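Local coordinates for protein Cfl (Pectobacterium brasiliense, PDB 7A9J) that is a coronafacic acid ligase of the ATP-dependent AMP-binding enzyme family, and probably activates carboxylic acids for amide synthesis, at residues F50-L53 / L54-I57; F83-I86 / A87-A91; S27-K30 / H31-H35. The protein carries 1 engineered substitution. All blocks are in the same frame, centred on the assembly; numbering follows the deposited sequence. Where two conformers were deposited one is given.

Contact 1: residues F50-L53 / L54-I57; sequences FYNL and LLLI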
loop_
_atom_site.group_PDB
_atom_site.type_symbol
_atom_site.label_atom_id
_atom_site.label_comp_id
_atom_site.label_asym_id
_atom_site.label_seq_id
_atom_site.Cartn_x
_atom_site.Cartn_y
_atom_site.Cartn_z
ATOM N N PHE A 50 -7.460 3.241 -24.566
ATOM C CA PHE A 50 -8.728 3.218 -23.815
ATOM C C PHE A 50 -9.836 2.475 -24.582
ATOM O O PHE A 50 -10.555 1.630 -24.010
ATOM C CB PHE A 50 -9.183 4.646 -23.517
ATOM C CG PHE A 50 -8.553 5.234 -22.281
ATOM C CD1 PHE A 50 -9.121 4.953 -21.042
ATOM C CD2 PHE A 50 -7.408 6.051 -22.342
ATOM C CE1 PHE A 50 -8.578 5.471 -19.817
ATOM C CE2 PHE A 50 -6.854 6.570 -21.102
ATOM C CZ PHE A 50 -7.460 6.284 -19.892
ATOM N N TYR A 51 -9.961 2.763 -25.875
ATOM C CA TYR A 51 -11.041 2.152 -26.646
ATOM C C TYR A 51 -10.847 0.655 -26.696
ATOM O O TYR A 51 -11.789 -0.107 -26.443
ATOM C CB TYR A 51 -11.114 2.735 -28.047
ATOM C CG TYR A 51 -12.303 2.205 -28.840
ATOM C CD1 TYR A 51 -13.570 2.759 -28.665
ATOM C CD2 TYR A 51 -12.178 1.130 -29.654
ATOM C CE1 TYR A 51 -14.651 2.307 -29.377
ATOM C CE2 TYR A 51 -13.279 0.687 -30.427
ATOM C CZ TYR A 51 -14.500 1.246 -30.222
ATOM O OH TYR A 51 -15.605 0.767 -30.926
ATOM N N ASN A 52 -9.626 0.211 -27.004
ATOM C CA ASN A 52 -9.409 -1.249 -27.089
ATOM C C ASN A 52 -9.515 -1.953 -25.739
ATOM O O ASN A 52 -9.885 -3.144 -25.690
ATOM C CB ASN A 52 -8.088 -1.519 -27.796
ATOM C CG ASN A 52 -8.224 -1.287 -29.374
ATOM O OD1 ASN A 52 -9.289 -1.616 -29.974
ATOM N ND2 ASN A 52 -7.218 -0.682 -30.030
ATOM N N LEU A 53 -9.144 -1.277 -24.637
ATOM C CA LEU A 53 -9.379 -1.854 -23.331
ATOM C C LEU A 53 -10.871 -1.995 -23.061
ATOM O O LEU A 53 -11.303 -3.038 -22.566
ATOM C CB LEU A 53 -8.673 -1.013 -22.248
ATOM C CG LEU A 53 -8.923 -1.387 -20.809
ATOM C CD1 LEU A 53 -8.512 -2.828 -20.616
ATOM C CD2 LEU A 53 -8.069 -0.425 -19.886
ATOM N N LEU A 54 -11.683 -0.984 -23.407
ATOM C CA LEU A 54 -13.134 -1.146 -23.310
ATOM C C LEU A 54 -13.632 -2.329 -24.148
ATOM O O LEU A 54 -14.485 -3.101 -23.695
ATOM C CB LEU A 54 -13.858 0.152 -23.701
ATOM C CG LEU A 54 -15.390 0.096 -23.782
ATOM C CD1 LEU A 54 -16.012 -0.175 -22.362
ATOM C CD2 LEU A 54 -15.933 1.373 -24.375
ATOM N N LEU A 55 -13.125 -2.494 -25.368
ATOM C CA LEU A 55 -13.573 -3.626 -26.178
ATOM C C LEU A 55 -13.237 -4.945 -25.503
ATOM O O LEU A 55 -14.084 -5.838 -25.468
ATOM C CB LEU A 55 -12.961 -3.595 -27.573
ATOM C CG LEU A 55 -13.436 -2.415 -28.418
ATOM C CD1 LEU A 55 -12.948 -2.689 -29.810
ATOM C CD2 LEU A 55 -14.945 -2.314 -28.425
ATOM N N LEU A 56 -12.030 -5.058 -24.924
ATOM C CA LEU A 56 -11.633 -6.282 -24.209
ATOM C C LEU A 56 -12.532 -6.538 -22.988
ATOM O O LEU A 56 -13.004 -7.667 -22.762
ATOM C CB LEU A 56 -10.169 -6.167 -23.751
ATOM C CG LEU A 56 -9.593 -7.280 -22.865
ATOM C CD1 LEU A 56 -9.738 -8.598 -23.657
ATOM C CD2 LEU A 56 -8.130 -6.979 -22.594
ATOM N N ILE A 57 -12.819 -5.476 -22.230
ATOM C CA ILE A 57 -13.712 -5.577 -21.076
ATOM C C ILE A 57 -15.066 -6.099 -21.505
ATOM O O ILE A 57 -15.666 -6.969 -20.843
ATOM C CB ILE A 57 -13.867 -4.199 -20.407
ATOM C CG1 ILE A 57 -12.603 -3.886 -19.644
ATOM C CG2 ILE A 57 -15.041 -4.245 -19.404
ATOM C CD1 ILE A 57 -12.420 -2.373 -19.406
#
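Tyr51 and Leu55 meet one turn apart on the same helix. CE2 of the Tyr51 ring lies 3.4 Å from CD1 of Leu55, and the methyl comes at the ring obliquely. Tyr51 swings its ring anti to its own nitrogen (chi1 -175°), which leans it forward along the helix. Leu55 turns its branch back toward the preceding turn to meet it. The second methyl, CD2, sits 4.0 Å from CZ of Tyr51, so both methyls lie close to the CE2 side of the ring. Asn52 adds a looser touch from the neighbouring position, with its OD1 3.8 Å from CD1 of Leu55.

Leu53 and Ile57 repeat the i to i+4 pairing on a more buried face. Leu53 CG is 3.9 Å from Ile57 CD1. Ile57 keeps CG1 beside its own nitrogen (chi1 -75°). This brings the same CD1 methyl back over the preceding turn, 3.4 Å from Leu53 O.

All this belongs to the first two turns of helix 50-66, within the part of the chain that matches the AMP-binding enzyme family. The backbone is regular alpha-helix here. Ile57 N donates to Leu53 O at 2.9 Å, and Leu54 N, Leu55 N and Leu56 N bond in the same way to Phe50 O, Tyr51 O and Asn52 O. Before these bonds begin, Ser49 OG takes a hydrogen bond from Asn52 N at the start of the helix.

The two side-chain pairs face different surroundings. Tyr51 and Leu55 are partly exposed. Leu53 and Ile57 are buried, and both touch Phe28 of helix 24-34 and Ala87 of helix 83-95. Leu56 also reaches Ala87, while Leu54 packs on Leu33.

Contact 2: residues F83-I86 / A87-A91; sequences FELI and ATYYA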
loop_
_atom_site.group_PDB
_atom_site.type_symbol
_atom_site.label_atom_id
_atom_site.label_comp_id
_atom_site.label_asym_id
_atom_site.label_seq_id
_atom_site.Cartn_x
_atom_site.Cartn_y
_atom_site.Cartn_z
ATOM N N PHE A 83 -2.590 -6.751 -18.658
ATOM C CA PHE A 83 -3.749 -5.963 -19.066
ATOM C C PHE A 83 -5.043 -6.747 -18.786
ATOM O O PHE A 83 -6.099 -6.166 -18.501
ATOM C CB PHE A 83 -3.702 -5.670 -20.590
ATOM C CG PHE A 83 -2.522 -4.847 -21.054
ATOM C CD1 PHE A 83 -1.670 -4.190 -20.122
ATOM C CD2 PHE A 83 -2.296 -4.687 -22.430
ATOM C CE1 PHE A 83 -0.600 -3.416 -20.601
ATOM C CE2 PHE A 83 -1.243 -3.946 -22.930
ATOM C CZ PHE A 83 -0.372 -3.286 -22.014
ATOM N N GLU A 84 -4.956 -8.079 -18.842
ATOM C CA GLU A 84 -6.132 -8.895 -18.577
ATOM C C GLU A 84 -6.639 -8.716 -17.162
ATOM O O GLU A 84 -7.866 -8.832 -16.949
ATOM C CB GLU A 84 -5.844 -10.393 -18.821
ATOM C CG GLU A 84 -5.701 -10.690 -20.320
ATOM C CD GLU A 84 -4.324 -10.300 -20.886
ATOM O OE1 GLU A 84 -3.392 -9.925 -20.145
ATOM O OE2 GLU A 84 -4.172 -10.421 -22.114
ATOM N N LEU A 85 -5.737 -8.398 -16.198
ATOM C CA LEU A 85 -6.180 -8.251 -14.813
ATOM C C LEU A 85 -7.084 -7.032 -14.687
ATOM O O LEU A 85 -8.193 -7.124 -14.135
ATOM C CB LEU A 85 -4.951 -8.147 -13.872
ATOM C CG LEU A 85 -5.286 -7.938 -12.382
ATOM C CD1 LEU A 85 -6.394 -8.931 -11.924
ATOM C CD2 LEU A 85 -4.000 -8.146 -11.568
ATOM N N ILE A 86 -6.653 -5.884 -15.221
ATOM C CA ILE A 86 -7.497 -4.699 -15.069
ATOM C C ILE A 86 -8.755 -4.829 -15.932
ATOM O O ILE A 86 -9.849 -4.411 -15.516
ATOM C CB ILE A 86 -6.684 -3.420 -15.363
ATOM C CG1 ILE A 86 -7.568 -2.154 -15.156
ATOM C CG2 ILE A 86 -6.059 -3.503 -16.775
ATOM C CD1 ILE A 86 -8.210 -2.002 -13.705
ATOM N N ALA A 87 -8.658 -5.483 -17.097
ATOM C CA ALA A 87 -9.861 -5.701 -17.876
ATOM C C ALA A 87 -10.861 -6.572 -17.122
ATOM O O ALA A 87 -12.086 -6.342 -17.200
ATOM C CB ALA A 87 -9.469 -6.315 -19.219
ATOM N N THR A 88 -10.354 -7.592 -16.406
ATOM C CA THR A 88 -11.239 -8.505 -15.688
ATOM C C THR A 88 -11.913 -7.798 -14.531
ATOM O O THR A 88 -13.100 -8.005 -14.298
ATOM C CB THR A 88 -10.428 -9.703 -15.168
ATOM O OG1 THR A 88 -9.976 -10.463 -16.311
ATOM C CG2 THR A 88 -11.283 -10.602 -14.271
ATOM N N TYR A 89 -11.166 -6.948 -13.783
ATOM C CA TYR A 89 -11.841 -6.153 -12.753
ATOM C C TYR A 89 -13.012 -5.373 -13.352
ATOM O O TYR A 89 -14.115 -5.380 -12.806
ATOM C CB TYR A 89 -10.883 -5.141 -12.100
ATOM C CG TYR A 89 -9.787 -5.684 -11.290
ATOM C CD1 TYR A 89 -9.925 -6.882 -10.570
ATOM C CD2 TYR A 89 -8.600 -4.976 -11.194
ATOM C CE1 TYR A 89 -8.884 -7.338 -9.731
ATOM C CE2 TYR A 89 -7.544 -5.437 -10.396
ATOM C CZ TYR A 89 -7.695 -6.607 -9.660
ATOM O OH TYR A 89 -6.685 -7.073 -8.844
ATOM N N TYR A 90 -12.784 -4.681 -14.473
ATOM C CA TYR A 90 -13.861 -3.886 -15.030
ATOM C C TYR A 90 -14.997 -4.747 -15.582
ATOM O O TYR A 90 -16.180 -4.342 -15.531
ATOM C CB TYR A 90 -13.323 -3.034 -16.155
ATOM C CG TYR A 90 -12.698 -1.757 -15.630
ATOM C CD1 TYR A 90 -13.494 -0.807 -14.954
ATOM C CD2 TYR A 90 -11.371 -1.453 -15.895
ATOM C CE1 TYR A 90 -12.938 0.430 -14.532
ATOM C CE2 TYR A 90 -10.817 -0.234 -15.482
ATOM C CZ TYR A 90 -11.627 0.693 -14.815
ATOM O OH TYR A 90 -11.093 1.893 -14.421
ATOM N N ALA A 91 -14.670 -5.912 -16.143
ATOM C CA ALA A 91 -15.743 -6.791 -16.611
ATOM C C ALA A 91 -16.630 -7.274 -15.457
ATOM O O ALA A 91 -17.866 -7.376 -15.632
ATOM C CB ALA A 91 -15.184 -7.976 -17.418
#
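Leu85 lays its CD1 methyl over one face of the Tyr89 ring. This is a CH-pi contact, with CD1 3.9 Å from the ring centroid and 29° off the ring normal. The methyl is nearest to CZ of Tyr89, at 3.5 Å. Leu85 has CG anti to its nitrogen (chi1 178°), which sends the branch forward over the tyrosine one turn on.

The other apolar contacts come from Ile86, which was modelled in two conformers. In the conformer described here, its CD1 stands at the edge of the Tyr89 ring, near the ring plane. The same methyl lies 3.6 Å from CE2 of Tyr90, so one methyl touches both rings. Ile86 and Tyr90 run side by side and point the same way.

Among the polar contacts, Glu84 O receives two bonds from Thr88. Thr88 OG1 donates to it at 2.7 Å and Thr88 N at 2.8 Å, from opposite faces of the carbonyl plane. The hydroxyl thus spends its proton on its own helix. Ala87 N, Tyr89 N and Tyr90 N make the usual helical bonds to Phe83 O, Leu85 O and Ile86 O. The phenol of Tyr89 is bonded elsewhere, to Leu237 O.

The segment opens helix 83-95, the helix of the beta-alpha-beta unit that runs from strand 74-78 to strand 98-101. Leu85, Thr88 and Tyr89 lie on Ile77 of strand 74-78. Ala87 packs on Leu56 and Ile60 of helix 50-66, while Ile86 and Tyr90 meet Phe247 of helix 240-251.

Contact 3: residues S27-K30 / H31-H35; sequences SFRK and HALLH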
loop_
_atom_site.group_PDB
_atom_site.type_symbol
_atom_site.label_atom_id
_atom_site.label_comp_id
_atom_site.label_asym_id
_atom_site.label_seq_id
_atom_site.Cartn_x
_atom_site.Cartn_y
_atom_site.Cartn_z
ATOM N N SER A 27 -17.874 5.059 -15.180
ATOM C CA SER A 27 -16.925 6.165 -15.252
ATOM C C SER A 27 -15.780 5.849 -16.192
ATOM O O SER A 27 -15.309 6.727 -16.923
ATOM C CB SER A 27 -16.369 6.484 -13.847
ATOM O OG SER A 27 -17.374 7.086 -13.076
ATOM N N PHE A 28 -15.267 4.618 -16.137
ATOM C CA PHE A 28 -14.240 4.226 -17.072
ATOM C C PHE A 28 -14.768 4.321 -18.512
ATOM O O PHE A 28 -14.092 4.834 -19.414
ATOM C CB PHE A 28 -13.775 2.776 -16.793
ATOM C CG PHE A 28 -12.895 2.285 -17.869
ATOM C CD1 PHE A 28 -11.600 2.698 -17.890
ATOM C CD2 PHE A 28 -13.414 1.514 -18.963
ATOM C CE1 PHE A 28 -10.737 2.316 -18.904
ATOM C CE2 PHE A 28 -12.589 1.151 -19.997
ATOM C CZ PHE A 28 -11.237 1.542 -19.990
ATOM N N ARG A 29 -15.955 3.750 -18.742
ATOM C CA ARG A 29 -16.535 3.664 -20.091
ATOM C C ARG A 29 -16.674 5.046 -20.692
ATOM O O ARG A 29 -16.294 5.285 -21.859
ATOM C CB ARG A 29 -17.910 3.012 -20.002
ATOM C CG ARG A 29 -18.568 2.884 -21.474
ATOM C CD ARG A 29 -19.957 2.232 -21.325
ATOM N NE ARG A 29 -20.676 2.441 -22.607
ATOM C CZ ARG A 29 -21.206 3.605 -22.971
ATOM N NH1 ARG A 29 -21.125 4.665 -22.168
ATOM N NH2 ARG A 29 -21.847 3.706 -24.135
ATOM N N LYS A 30 -17.260 5.950 -19.916
ATOM C CA LYS A 30 -17.489 7.308 -20.378
ATOM C C LYS A 30 -16.172 7.915 -20.828
ATOM O O LYS A 30 -16.052 8.398 -21.959
ATOM C CB LYS A 30 -18.140 8.137 -19.282
ATOM C CG LYS A 30 -18.503 9.555 -19.721
ATOM C CD LYS A 30 -18.849 10.415 -18.515
ATOM C CE LYS A 30 -19.085 11.865 -18.946
ATOM N NZ LYS A 30 -19.716 12.628 -17.844
ATOM N N HIS A 31 -15.134 7.782 -19.998
ATOM C CA HIS A 31 -13.846 8.315 -20.409
ATOM C C HIS A 31 -13.267 7.594 -21.622
ATOM O O HIS A 31 -12.733 8.236 -22.541
ATOM C CB HIS A 31 -12.860 8.271 -19.267
ATOM C CG HIS A 31 -11.605 9.002 -19.602
ATOM N ND1 HIS A 31 -11.455 10.349 -19.360
ATOM C CD2 HIS A 31 -10.498 8.615 -20.281
ATOM C CE1 HIS A 31 -10.291 10.755 -19.841
ATOM N NE2 HIS A 31 -9.695 9.728 -20.414
ATOM N N ALA A 32 -13.347 6.272 -21.664
ATOM C CA ALA A 32 -12.818 5.594 -22.828
ATOM C C ALA A 32 -13.521 6.059 -24.105
ATOM O O ALA A 32 -12.897 6.164 -25.168
ATOM C CB ALA A 32 -12.951 4.079 -22.657
ATOM N N LEU A 33 -14.821 6.326 -24.038
ATOM C CA LEU A 33 -15.517 6.625 -25.289
ATOM C C LEU A 33 -15.236 8.033 -25.772
ATOM O O LEU A 33 -15.455 8.340 -26.954
ATOM C CB LEU A 33 -17.011 6.389 -25.127
ATOM C CG LEU A 33 -17.246 4.889 -25.156
ATOM C CD1 LEU A 33 -18.684 4.674 -24.847
ATOM C CD2 LEU A 33 -16.859 4.207 -26.505
ATOM N N LEU A 34 -14.727 8.877 -24.901
ATOM C CA LEU A 34 -14.429 10.258 -25.227
ATOM C C LEU A 34 -12.943 10.480 -25.449
ATOM O O LEU A 34 -12.559 11.557 -25.899
ATOM C CB LEU A 34 -14.932 11.186 -24.102
ATOM C CG LEU A 34 -16.451 11.119 -23.828
ATOM C CD1 LEU A 34 -16.873 11.884 -22.557
ATOM C CD2 LEU A 34 -17.265 11.568 -25.065
ATOM N N HIS A 35 -12.110 9.485 -25.156
ATOM C CA HIS A 35 -10.657 9.595 -25.281
ATOM C C HIS A 35 -10.099 8.309 -25.857
ATOM O O HIS A 35 -9.055 7.803 -25.430
ATOM C CB HIS A 35 -10.042 9.914 -23.932
ATOM C CG HIS A 35 -10.430 11.265 -23.434
ATOM N ND1 HIS A 35 -11.635 11.508 -22.803
ATOM C CD2 HIS A 35 -9.798 12.460 -23.515
ATOM C CE1 HIS A 35 -11.716 12.791 -22.496
ATOM N NE2 HIS A 35 -10.615 13.391 -22.919
#
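Arg29 holds its guanidinium against Leu33, whose CD1 methyl sits over the centre of one face, 3.3 Å from CZ of Arg29. This is an i to i+4 pair leading into the C-terminal turn of helix 24-34. The arginine chain is extended from CG to NE. Its end then turns (chi4 -75°) and presents the flat group to the methyl. Arg29 is exposed, while Leu33 also packs on Leu54 of helix 50-66.

The inner side is formed by Phe28 and Ala32. CE2 of the Phe28 ring is 4.0 Å from CB of Ala32, an oblique approach. Phe28 is buried, and its ring also meets Tyr90 of helix 83-95 and packs on Leu53 and Ile57 of helix 50-66. On the exposed side the touch is looser, and Lys30 CG is 4.0 Å from Leu34 CD1.

The backbone pattern changes as the helix ends. Ala32 N bonds to Phe28 O and Leu33 N to Arg29 O, both at 2.8 Å. The bonds to Lys30 O from Leu33 N and Leu34 N are weak. His35 is the first residue to leave helical angles. Its ring lies over one face of the His31 ring, with His35 ND1 3.3 Å above that plane and offset toward the rim. The same ND1 gives a weak hydrogen bond to His31 O at 3.5 Å.

Overall arrangement
From the N terminus, contact 3 comes first, on helix 24-34. Contact 1 follows at the start of helix 50-66, and contact 2 at the start of helix 83-95. Each lies within one continuous stretch, so each closes only a helical turn. They run in series; none nests within or crosses another. The three helices still pack together. Between contacts 1 and 3, Ile57 CD1 is 3.6 Å from Phe28 CE2. Contacts 1 and 2 meet where Ile57 CD1 is 3.4 Å from Tyr90 CB. Contacts 2 and 3 touch through Tyr90 CE1 and Phe28 CB, also at 3.4 Å. Phe28, Ile57 and Tyr90 thus join all three helices on one side of the chain's centre.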